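NTF2-like protein of unknown function (Prochlorococcus marinus, PDB 3HZP) is of unknown function but has an NTF2-like fold, whose relatives often bind or turn over small molecules in a pocket between the curved sheet and the helices. Local coordinates at residues D97-T102 with Q118-S124; E63-K69 with C80-G85. All coordinates share one frame. Residues are numbered along the deposited sequence.

Contact 1. Residues D97-T102 with Q118-S124; sequences DLPTVT and QRSSGQS
Residues 100-102 and 118-119 pair as antiparallel strands; beyond Arg119 the strand ends and the chain bends at Gly122 and Gln123 (phi/psi -96/24 and -123/41). Asp97 (chi1 t) makes a two-pronged salt bridge to Arg119, OD2 to NH1 2.8 Å and OD1 to NH2 2.9 Å. Leu98 N donates to Gly122 O (2.7 Å); Leu98 O accepts from Ser124 OG (2.7 Å) and N (3.2 Å). Pro99 CB covers one guanidinium face of Arg119, 3.5 Å from NH2. Thr100 N donates to Ser120 OG (2.9 Å, chi1 p), and Ser120 N to Thr100 O (3.0 Å). Water 1 donates to Thr100 OG1 and Ser124 OG, 2.7 Å from each. Val101 faces Arg119 as a non-hydrogen-bonded pair (CA-CA 4.4 Å). Thr102 N donates to Gln118 O (2.9 Å) and Gln118 N to Thr102 O (3.0 Å). The Thr100, Thr102 and Gln118 side chains hydrogen-bond to Gly40, Gln118 and Thr102 of the second subunit, respectively. This is the open end of hairpin 93-108/111-119 of the NTF2-like sheet, at the dimer interface.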
loop_
_atom_site.group_PDB
_atom_site.type_symbol
_atom_site.label_atom_id
_atom_site.label_comp_id
_atom_site.label_asym_id
_atom_site.label_seq_id
_atom_site.Cartn_x
_atom_site.Cartn_y
_atom_site.Cartn_z
ATOM N N ASP A 97 -3.444 -15.537 8.997
ATOM C CA ASP A 97 -2.819 -14.393 8.368
ATOM C C ASP A 97 -3.854 -13.275 8.349
ATOM O O ASP A 97 -4.996 -13.467 7.889
ATOM C CB ASP A 97 -2.419 -14.787 6.940
ATOM C CG ASP A 97 -1.624 -13.737 6.229
ATOM O OD1 ASP A 97 -0.599 -13.261 6.747
ATOM O OD2 ASP A 97 -2.015 -13.437 5.084
ATOM N N LEU A 98 -3.458 -12.097 8.802
ATOM C CA LEU A 98 -4.368 -10.975 8.947
ATOM C C LEU A 98 -3.697 -9.659 8.575
ATOM O O LEU A 98 -3.431 -8.836 9.472
ATOM C CB LEU A 98 -4.885 -10.930 10.394
ATOM C CG LEU A 98 -6.125 -10.104 10.602
ATOM C CD1 LEU A 98 -7.363 -10.780 9.973
ATOM C CD2 LEU A 98 -6.323 -9.916 12.121
ATOM N N PRO A 99 -3.336 -9.475 7.295
ATOM C CA PRO A 99 -2.720 -8.206 6.870
ATOM C C PRO A 99 -3.759 -7.102 6.610
ATOM O O PRO A 99 -4.942 -7.348 6.308
ATOM C CB PRO A 99 -2.059 -8.554 5.556
ATOM C CG PRO A 99 -2.948 -9.646 4.998
ATOM C CD PRO A 99 -3.348 -10.433 6.184
ATOM N N THR A 100 -3.255 -5.879 6.617
ATOM C CA THR A 100 -3.878 -4.738 5.952
ATOM C C THR A 100 -3.416 -4.671 4.504
ATOM O O THR A 100 -2.205 -4.787 4.223
ATOM C CB THR A 100 -3.473 -3.419 6.634
ATOM O OG1 THR A 100 -3.934 -3.453 7.992
ATOM C CG2 THR A 100 -4.084 -2.180 5.919
ATOM N N VAL A 101 -4.385 -4.515 3.604
ATOM C CA VAL A 101 -4.129 -4.458 2.178
ATOM C C VAL A 101 -4.673 -3.199 1.549
ATOM O O VAL A 101 -5.834 -2.846 1.777
ATOM C CB VAL A 101 -4.794 -5.676 1.468
ATOM C CG1 VAL A 101 -4.473 -5.676 0.007
ATOM C CG2 VAL A 101 -4.389 -6.985 2.166
ATOM N N THR A 102 -3.826 -2.485 0.811
ATOM C CA THR A 102 -4.229 -1.325 0.003
ATOM C C THR A 102 -4.312 -1.804 -1.431
ATOM O O THR A 102 -3.326 -2.322 -1.981
ATOM C CB THR A 102 -3.230 -0.191 0.112
ATOM O OG1 THR A 102 -3.185 0.286 1.450
ATOM C CG2 THR A 102 -3.593 0.953 -0.854
ATOM N N GLN A 118 -0.742 -3.739 -2.234
ATOM C CA GLN A 118 0.322 -3.872 -1.263
ATOM C C GLN A 118 -0.259 -4.420 0.016
ATOM O O GLN A 118 -1.273 -3.928 0.510
ATOM C CB GLN A 118 1.015 -2.517 -1.012
ATOM C CG GLN A 118 2.126 -2.584 0.055
ATOM C CD GLN A 118 3.124 -1.454 0.036
ATOM O OE1 GLN A 118 3.077 -0.584 -0.838
ATOM N NE2 GLN A 118 4.068 -1.483 0.953
ATOM N N ARG A 119 0.411 -5.410 0.579
ATOM C CA ARG A 119 0.012 -6.005 1.842
ATOM C C ARG A 119 1.050 -5.853 2.928
ATOM O O ARG A 119 2.249 -5.832 2.663
ATOM C CB ARG A 119 -0.345 -7.492 1.708
ATOM C CG ARG A 119 0.792 -8.399 1.295
ATOM C CD ARG A 119 0.542 -9.852 1.701
ATOM N NE ARG A 119 0.663 -10.014 3.132
ATOM C CZ ARG A 119 0.214 -11.047 3.827
ATOM N NH1 ARG A 119 -0.378 -12.060 3.219
ATOM N NH2 ARG A 119 0.357 -11.066 5.137
ATOM N N SER A 120 0.570 -5.834 4.166
ATOM C CA SER A 120 1.416 -5.759 5.344
ATOM C C SER A 120 1.783 -7.166 5.821
ATOM O O SER A 120 1.305 -8.153 5.282
ATOM C CB SER A 120 0.710 -5.009 6.476
ATOM O OG SER A 120 -0.370 -5.779 7.032
ATOM N N SER A 121 2.558 -7.238 6.892
ATOM C CA SER A 121 2.686 -8.483 7.626
ATOM C C SER A 121 1.295 -8.921 8.145
ATOM O O SER A 121 0.301 -8.157 8.189
ATOM C CB SER A 121 3.739 -8.317 8.733
ATOM O OG SER A 121 5.052 -8.169 8.182
ATOM N N GLY A 122 1.201 -10.199 8.494
ATOM C CA GLY A 122 -0.098 -10.775 8.797
ATOM C C GLY A 122 -0.534 -10.838 10.239
ATOM O O GLY A 122 -1.404 -11.647 10.552
ATOM N N GLN A 123 -0.003 -9.971 11.088
ATOM C CA GLN A 123 -0.379 -9.943 12.520
ATOM C C GLN A 123 -0.908 -8.571 12.948
ATOM O O GLN A 123 -0.559 -8.051 13.998
ATOM C CB GLN A 123 0.815 -10.373 13.385
ATOM C CG GLN A 123 1.344 -11.792 13.037
ATOM C CD GLN A 123 2.199 -11.848 11.748
ATOM O OE1 GLN A 123 3.046 -10.981 11.498
ATOM N NE2 GLN A 123 1.967 -12.869 10.924
ATOM N N SER A 124 -1.708 -7.964 12.085
ATOM C CA SER A 124 -2.278 -6.654 12.395
ATOM C C SER A 124 -3.246 -6.722 13.580
ATOM O O SER A 124 -3.822 -7.776 13.901
ATOM C CB SER A 124 -2.973 -6.047 11.171
ATOM O OG SER A 124 -4.219 -6.664 10.872
HETATM O O HOH W 1 -5.751 -4.946 9.384
#

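Contact 2. Residues E63-K69 with C80-G85; sequences EITKVHK and CVFTLG
Two classic beta bulges, three residues apart, interrupt the antiparallel hairpin 57-72/77-90 at the edge of the NTF2-like sheet within this chain; such bulges accentuate strand twist. Thr65 and Lys66 both face Thr83, and His68 and Lys69 both face Val81. Thr65 (phi/psi -66/-46) and His68 (-96/-27) leave the extended conformation. The short strand axes approach to 4.5 Å at 153°. Glu63 N donates to Gly85 O at 2.9 Å and Gly85 N to Glu63 O at 3.0 Å. At the first bulge, Thr83 N donates to Lys66 O (2.9 Å), and Thr65 N weakly to Thr83 O (3.0 Å). At the second, Val81 O accepts from His68 N (2.8 Å) and Lys69 N (3.3 Å), and Val81 N reaches Lys69 O (2.9 Å). His68 NE2 (chi1 m) hydrogen-bonds to Thr83 OG1 at 2.7 Å. On the Leu84 face, Ile64 CD1 packs 3.7 Å from Phe82 CE2, and Val67 CG1 lies 3.8 Å from Cys80 SG. Helix 4-15 covers this face, with Leu12 against Ile64, Cys80 and Phe82. On the other face, His68 stacks on Trp129 and Lys69 NZ forms a salt bridge to Asp32 of the second subunit. Strand 93-108 continues the sheet beyond 80-85.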
loop_
_atom_site.group_PDB
_atom_site.type_symbol
_atom_site.label_atom_id
_atom_site.label_comp_id
_atom_site.label_asym_id
_atom_site.label_seq_id
_atom_site.Cartn_x
_atom_site.Cartn_y
_atom_site.Cartn_z
ATOM N N GLU A 63 -10.972 -14.450 3.419
ATOM C CA GLU A 63 -12.158 -13.617 3.415
ATOM C C GLU A 63 -11.810 -12.149 3.461
ATOM O O GLU A 63 -10.756 -11.751 3.987
ATOM C CB GLU A 63 -12.998 -13.929 4.614
ATOM C CG GLU A 63 -12.352 -13.639 5.881
ATOM C CD GLU A 63 -13.292 -13.738 7.089
ATOM O OE1 GLU A 63 -14.049 -14.744 7.223
ATOM O OE2 GLU A 63 -13.237 -12.834 7.959
ATOM N N ILE A 64 -12.695 -11.337 2.903
ATOM C CA ILE A 64 -12.613 -9.877 3.076
ATOM C C ILE A 64 -13.248 -9.592 4.445
ATOM O O ILE A 64 -14.473 -9.444 4.566
ATOM C CB ILE A 64 -13.288 -9.111 1.906
ATOM C CG1 ILE A 64 -12.736 -9.543 0.521
ATOM C CG2 ILE A 64 -13.096 -7.598 2.115
ATOM C CD1 ILE A 64 -11.192 -9.372 0.310
ATOM N N THR A 65 -12.451 -9.556 5.495
ATOM C CA THR A 65 -12.926 -9.418 6.848
ATOM C C THR A 65 -13.588 -8.059 7.107
ATOM O O THR A 65 -14.647 -7.957 7.731
ATOM C CB THR A 65 -11.799 -9.657 7.844
ATOM O OG1 THR A 65 -11.262 -10.969 7.590
ATOM C CG2 THR A 65 -12.287 -9.593 9.265
ATOM N N LYS A 66 -12.930 -7.000 6.653
ATOM C CA LYS A 66 -13.419 -5.655 6.917
ATOM C C LYS A 66 -12.844 -4.713 5.893
ATOM O O LYS A 66 -11.626 -4.754 5.644
ATOM C CB LYS A 66 -13.001 -5.163 8.322
ATOM C CG LYS A 66 -13.617 -3.806 8.723
ATOM C CD LYS A 66 -15.096 -3.890 8.875
ATOM C CE LYS A 66 -15.726 -2.506 9.037
ATOM N NZ LYS A 66 -15.112 -1.759 10.134
ATOM N N VAL A 67 -13.704 -3.887 5.311
ATOM C CA VAL A 67 -13.298 -2.814 4.435
ATOM C C VAL A 67 -13.181 -1.553 5.263
ATOM O O VAL A 67 -14.139 -1.121 5.912
ATOM C CB VAL A 67 -14.255 -2.629 3.249
ATOM C CG1 VAL A 67 -13.899 -1.393 2.440
ATOM C CG2 VAL A 67 -14.285 -3.896 2.383
ATOM N N HIS A 68 -12.000 -0.969 5.246
ATOM C CA HIS A 68 -11.694 0.254 6.005
ATOM C C HIS A 68 -11.833 1.497 5.193
ATOM O O HIS A 68 -12.068 2.567 5.777
ATOM C CB HIS A 68 -10.274 0.165 6.534
ATOM C CG HIS A 68 -10.035 -1.065 7.331
ATOM N ND1 HIS A 68 -10.724 -1.347 8.499
ATOM C CD2 HIS A 68 -9.195 -2.097 7.124
ATOM C CE1 HIS A 68 -10.288 -2.501 8.972
ATOM N NE2 HIS A 68 -9.389 -2.988 8.148
ATOM N N LYS A 69 -11.661 1.415 3.878
ATOM C CA LYS A 69 -11.756 2.598 3.013
ATOM C C LYS A 69 -12.221 2.139 1.651
ATOM O O LYS A 69 -11.701 1.148 1.114
ATOM C CB LYS A 69 -10.403 3.303 2.871
ATOM C CG LYS A 69 -10.427 4.554 2.029
ATOM C CD LYS A 69 -9.097 5.256 1.997
ATOM C CE LYS A 69 -9.154 6.554 1.265
ATOM N NZ LYS A 69 -10.101 7.526 1.897
ATOM N N CYS A 80 -9.496 0.673 -2.458
ATOM C CA CYS A 80 -10.137 -0.116 -1.428
ATOM C C CYS A 80 -9.075 -0.638 -0.482
ATOM O O CYS A 80 -8.135 -1.346 -0.909
ATOM C CB CYS A 80 -10.985 -1.246 -2.028
ATOM S SG CYS A 80 -11.928 -2.149 -0.777
ATOM N N VAL A 81 -9.228 -0.317 0.786
ATOM C CA VAL A 81 -8.353 -0.786 1.841
ATOM C C VAL A 81 -9.112 -1.748 2.704
ATOM O O VAL A 81 -10.226 -1.430 3.127
ATOM C CB VAL A 81 -7.822 0.400 2.694
ATOM C CG1 VAL A 81 -6.951 -0.114 3.875
ATOM C CG2 VAL A 81 -7.050 1.421 1.810
ATOM N N PHE A 82 -8.540 -2.915 2.982
ATOM C CA PHE A 82 -9.237 -3.934 3.730
ATOM C C PHE A 82 -8.309 -4.803 4.510
ATOM O O PHE A 82 -7.093 -4.820 4.286
ATOM C CB PHE A 82 -10.094 -4.784 2.743
ATOM C CG PHE A 82 -9.296 -5.475 1.673
ATOM C CD1 PHE A 82 -8.944 -4.804 0.521
ATOM C CD2 PHE A 82 -8.893 -6.797 1.812
ATOM C CE1 PHE A 82 -8.207 -5.419 -0.466
ATOM C CE2 PHE A 82 -8.130 -7.401 0.821
ATOM C CZ PHE A 82 -7.814 -6.737 -0.299
ATOM N N THR A 83 -8.870 -5.524 5.478
ATOM C CA THR A 83 -8.171 -6.585 6.183
ATOM C C THR A 83 -8.586 -7.888 5.551
ATOM O O THR A 83 -9.781 -8.142 5.349
ATOM C CB THR A 83 -8.555 -6.606 7.648
ATOM O OG1 THR A 83 -8.121 -5.399 8.267
ATOM C CG2 THR A 83 -7.865 -7.797 8.360
ATOM N N LEU A 84 -7.597 -8.679 5.173
ATOM C CA LEU A 84 -7.796 -9.978 4.529
ATOM C C LEU A 84 -7.512 -11.039 5.580
ATOM O O LEU A 84 -6.403 -11.111 6.113
ATOM C CB LEU A 84 -6.837 -10.140 3.369
ATOM C CG LEU A 84 -6.919 -11.469 2.624
ATOM C CD1 LEU A 84 -8.163 -11.499 1.839
ATOM C CD2 LEU A 84 -5.666 -11.663 1.704
ATOM N N GLY A 85 -8.486 -11.851 5.939
ATOM C CA GLY A 85 -8.272 -12.904 6.935
ATOM C C GLY A 85 -8.151 -14.246 6.247
ATOM O O GLY A 85 -9.081 -14.643 5.548
#

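From the N terminus, helix 4-15 comes first, and the chain later enters the long strand 57-72. Contact 2 closes the hairpin between this strand and 77-90. The chain then turns into strand 93-108, and contact 1 closes the next hairpin with 111-119 and the residues after it. The two contacts follow in series and neither encloses the other. They still meet directly, because 77-90 and 93-108 are neighbours in the sheet: Val101 N lies 2.8 Å from Phe82 O, and Leu98 CD1 packs 3.4 Å from Thr83 CG2. With the pairing of 77-90 and 93-108 between them, they make four consecutive strands one antiparallel surface, and both touch the second subunit.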